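Local coordinates for protein antitoxin phd (Enterobacteria phage P1, PDB 3HS2) that neutralises the cognate toxin Doc, which phosphorylates host EF-Tu, and acts as a DNA-binding repressor of transcription in a plasmid addiction system, at residues G11-S14 against E15-N18; V37-K41 against A42-A46. All coordinates share one frame; numbering follows the deposited sequence.

How the contacts relate
Both contacts mark the start of a helix: contact 1 that of helix 13-21, contact 2 that of helix 41-55. They lie in series along the chain, about 16 Å apart between centres, and each mixes buried with open residues. Contact 2 lies closer to the centre of the fold. Both meet the second subunit through side chains, contact 2 also by a continued beta ladder. The capping chemistry differs. In contact 2 the N-cap serine accepts a backbone N-H. In contact 1 the N-cap asparagine makes no capping bond and instead donates to a glutamate. The two contacts also touch: Val16 CG1 packs 4.3 Å from Ile38 CG2, helix 13-21 against strand 36-40.

Contact 1. Residues G11-S14 against E15-N18; sequences GNLS and EVLN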
# COMPACT_ATOMS: atom_id res chain seq x y z
N GLY A 11 -3.92 2.04 19.84
CA GLY A 11 -4.97 2.55 20.69
C GLY A 11 -6.31 2.73 20.00
O GLY A 11 -7.31 3.05 20.65
N ASN A 12 -6.33 2.52 18.69
CA ASN A 12 -7.56 2.63 17.90
C ASN A 12 -7.69 1.48 16.91
O ASN A 12 -8.26 1.65 15.83
CB ASN A 12 -7.58 3.95 17.13
CG ASN A 12 -7.61 5.16 18.05
OD1 ASN A 12 -6.59 5.80 18.28
ND2 ASN A 12 -8.79 5.48 18.57
N LEU A 13 -7.16 0.31 17.28
CA LEU A 13 -7.08 -0.81 16.34
C LEU A 13 -8.44 -1.31 15.86
O LEU A 13 -8.59 -1.63 14.69
CB LEU A 13 -6.27 -1.96 16.93
CG LEU A 13 -5.78 -3.00 15.92
CD1 LEU A 13 -4.84 -2.36 14.90
CD2 LEU A 13 -5.10 -4.15 16.62
N SER A 14 -9.41 -1.39 16.76
CA SER A 14 -10.75 -1.82 16.37
C SER A 14 -11.33 -0.92 15.27
O SER A 14 -11.80 -1.40 14.24
CB SER A 14 -11.70 -1.83 17.57
OG SER A 14 -11.42 -2.92 18.43
N GLU A 15 -11.28 0.38 15.50
CA GLU A 15 -11.73 1.35 14.51
C GLU A 15 -10.88 1.29 13.24
O GLU A 15 -11.37 1.56 12.14
CB GLU A 15 -11.75 2.77 15.11
CG GLU A 15 -10.82 2.94 16.30
CD GLU A 15 -11.15 4.16 17.15
OE1 GLU A 15 -11.34 5.25 16.58
OE2 GLU A 15 -11.21 4.02 18.39
N VAL A 16 -9.61 0.92 13.39
CA VAL A 16 -8.72 0.75 12.24
C VAL A 16 -9.14 -0.45 11.40
O VAL A 16 -9.16 -0.39 10.17
CB VAL A 16 -7.26 0.57 12.68
CG1 VAL A 16 -6.42 0.03 11.53
CG2 VAL A 16 -6.69 1.87 13.23
N LEU A 17 -9.47 -1.55 12.07
CA LEU A 17 -9.88 -2.77 11.39
C LEU A 17 -11.25 -2.61 10.74
O LEU A 17 -11.52 -3.20 9.69
CB LEU A 17 -9.85 -3.95 12.35
CG LEU A 17 -8.45 -4.43 12.74
CD1 LEU A 17 -8.53 -5.56 13.74
CD2 LEU A 17 -7.70 -4.87 11.50
N ASN A 18 -12.12 -1.82 11.36
CA ASN A 18 -13.40 -1.49 10.76
C ASN A 18 -13.18 -0.73 9.45
O ASN A 18 -13.71 -1.10 8.41
CB ASN A 18 -14.26 -0.67 11.72
CG ASN A 18 -14.76 -1.49 12.90
OD1 ASN A 18 -14.84 -2.72 12.83
ND2 ASN A 18 -15.10 -0.82 13.99
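Asn12 and Glu15 join side chains at the start of a helix. The amide nitrogen Asn12 ND2 donates to Glu15 OE2 at 2.8 Å, and the bond is fairly straight, 166° at the hydrogen. The oxygen lies in the plane of the amide. The nitrogen, however, approaches from above the carboxylate, whose plane is turned 83° from that of the amide. Aliphatic atoms touch nearer the backbone, with Asn12 CB 3.5 Å from Glu15 CG. The turn of Glu15 back toward Asn12 comes at chi1 (23°), an unusual value, well on the way to eclipsed, that sets CG by Asn12 O. Beyond CG the chain is extended.

Three backbone bonds hold the same turn. Val16 N donates to Asn12 O, Leu17 N to Leu13 O at 2.8 Å, and Asn18 N to Ser14 O. Val16 CG2 also comes within 3.0 Å of Asn12 O, a tight approach for a carbon and an oxygen.

Leu13, Val16 and Leu17 are buried. Leu13 turns CD1 toward the next turn: it stands 4.4 Å from Val16 CB. Leu13 CG is 4.3 Å from Leu17 CD1. Phe6 of the second subunit packs on Leu13, Ser14 and Leu17. Farther along, Asn18 OD1 accepts a weak hydrogen bond from Arg30 of that subunit. One side of the turn is thus built into the dimer, while Glu15 is exposed.

Asn12 sits at the N-cap position, but its side chain makes no capping bond. It is used for the link to Glu15 instead. The arrangement is the first turn of an amphipathic alpha-helix, here helix 13-21 of the Phd/YefM antitoxin fold, with its apolar residues set toward the sheet and the dimer partner.

Contact 2. Residues V37-K41 against A42-A46; sequences VIVSK and ATFEA
A serine N-cap turns strand 36-40 into helix 41-55 in this Phd/YefM antitoxin fold. The axes of segments 37-40 and 42-46 stand at 95°. Ser40 OG accepts the backbone N-H of Thr43 at 3.0 Å, with an angle of 164° at the hydrogen. Thr43 OG1 also lies 3.0 Å from Ser40 OG. The backbone helix bonds start here as well: Phe44 N donates to Ser40 O and Glu45 N to Lys41 O.

Val39 fills the inner side of the bend. With chi1 at 58°, its two methyls part: CG2 meets Thr43 CG2 at 4.0 Å, and CG1 touches Phe44 CB at 3.9 Å. Phe44 also packs on Val37 of the second subunit. Residues 37 to 40 pair antiparallel with a strand of that subunit, so the sheet continues across the dimer.

Lys41 and Glu45 run side by side one turn apart. Lys41 is fully extended, and its NZ forms a salt bridge with Glu27 of the second subunit. Glu45 bends at chi2 and brings OE2 to 3.6 Å from Lys41 CE, yet 4.6 Å from Lys41 NZ, too far for a salt bridge.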
# COMPACT_ATOMS: atom_id res chain seq x y z
N VAL A 37 1.54 -1.89 6.00
CA VAL A 37 0.20 -1.62 5.50
C VAL A 37 -0.76 -2.69 6.01
O VAL A 37 -0.44 -3.88 6.02
CB VAL A 37 0.15 -1.59 3.96
CG1 VAL A 37 -1.28 -1.46 3.47
CG2 VAL A 37 1.00 -0.45 3.42
N ILE A 38 -1.93 -2.26 6.47
CA ILE A 38 -2.97 -3.19 6.87
C ILE A 38 -4.14 -3.09 5.90
O ILE A 38 -4.69 -2.01 5.69
CB ILE A 38 -3.44 -2.94 8.31
CG1 ILE A 38 -4.65 -3.81 8.65
CG2 ILE A 38 -3.78 -1.47 8.52
CD1 ILE A 38 -4.94 -3.86 10.12
N VAL A 39 -4.51 -4.22 5.31
CA VAL A 39 -5.53 -4.24 4.26
C VAL A 39 -6.34 -5.52 4.39
O VAL A 39 -5.88 -6.51 4.96
CB VAL A 39 -4.87 -4.16 2.86
CG1 VAL A 39 -3.88 -5.30 2.67
CG2 VAL A 39 -5.91 -4.16 1.76
N SER A 40 -7.57 -5.51 3.87
CA SER A 40 -8.42 -6.69 3.95
C SER A 40 -7.71 -7.86 3.29
O SER A 40 -7.10 -7.72 2.23
CB SER A 40 -9.77 -6.45 3.28
OG SER A 40 -9.79 -6.99 1.97
N LYS A 41 -7.78 -9.02 3.93
CA LYS A 41 -7.12 -10.22 3.43
C LYS A 41 -7.62 -10.57 2.03
O LYS A 41 -6.84 -10.98 1.17
CB LYS A 41 -7.34 -11.39 4.38
CG LYS A 41 -6.65 -12.67 3.95
CD LYS A 41 -7.26 -13.88 4.63
CE LYS A 41 -6.58 -15.16 4.18
NZ LYS A 41 -7.21 -16.36 4.81
N ALA A 42 -8.92 -10.43 1.81
CA ALA A 42 -9.51 -10.72 0.51
C ALA A 42 -8.88 -9.87 -0.58
O ALA A 42 -8.47 -10.37 -1.62
CB ALA A 42 -11.01 -10.51 0.55
N THR A 43 -8.80 -8.57 -0.33
CA THR A 43 -8.18 -7.66 -1.28
C THR A 43 -6.72 -8.04 -1.56
O THR A 43 -6.30 -8.10 -2.71
CB THR A 43 -8.23 -6.20 -0.79
OG1 THR A 43 -9.59 -5.76 -0.75
CG2 THR A 43 -7.44 -5.29 -1.71
N PHE A 44 -5.97 -8.30 -0.50
CA PHE A 44 -4.55 -8.63 -0.63
C PHE A 44 -4.36 -9.93 -1.41
O PHE A 44 -3.47 -10.03 -2.27
CB PHE A 44 -3.88 -8.73 0.74
CG PHE A 44 -2.39 -8.90 0.67
CD1 PHE A 44 -1.61 -7.99 0.00
CD2 PHE A 44 -1.77 -9.98 1.29
CE1 PHE A 44 -0.24 -8.14 -0.06
CE2 PHE A 44 -0.41 -10.13 1.24
CZ PHE A 44 0.36 -9.21 0.56
N GLU A 45 -5.18 -10.93 -1.11
CA GLU A 45 -5.13 -12.20 -1.82
C GLU A 45 -5.39 -11.99 -3.31
O GLU A 45 -4.71 -12.57 -4.16
CB GLU A 45 -6.18 -13.17 -1.26
CG GLU A 45 -5.89 -13.67 0.15
CD GLU A 45 -4.73 -14.64 0.20
OE1 GLU A 45 -3.94 -14.69 -0.77
OE2 GLU A 45 -4.60 -15.36 1.21
N ALA A 46 -6.36 -11.14 -3.62
CA ALA A 46 -6.72 -10.85 -5.00
C ALA A 46 -5.60 -10.11 -5.73
O ALA A 46 -5.33 -10.38 -6.90
CB ALA A 46 -8.02 -10.06 -5.06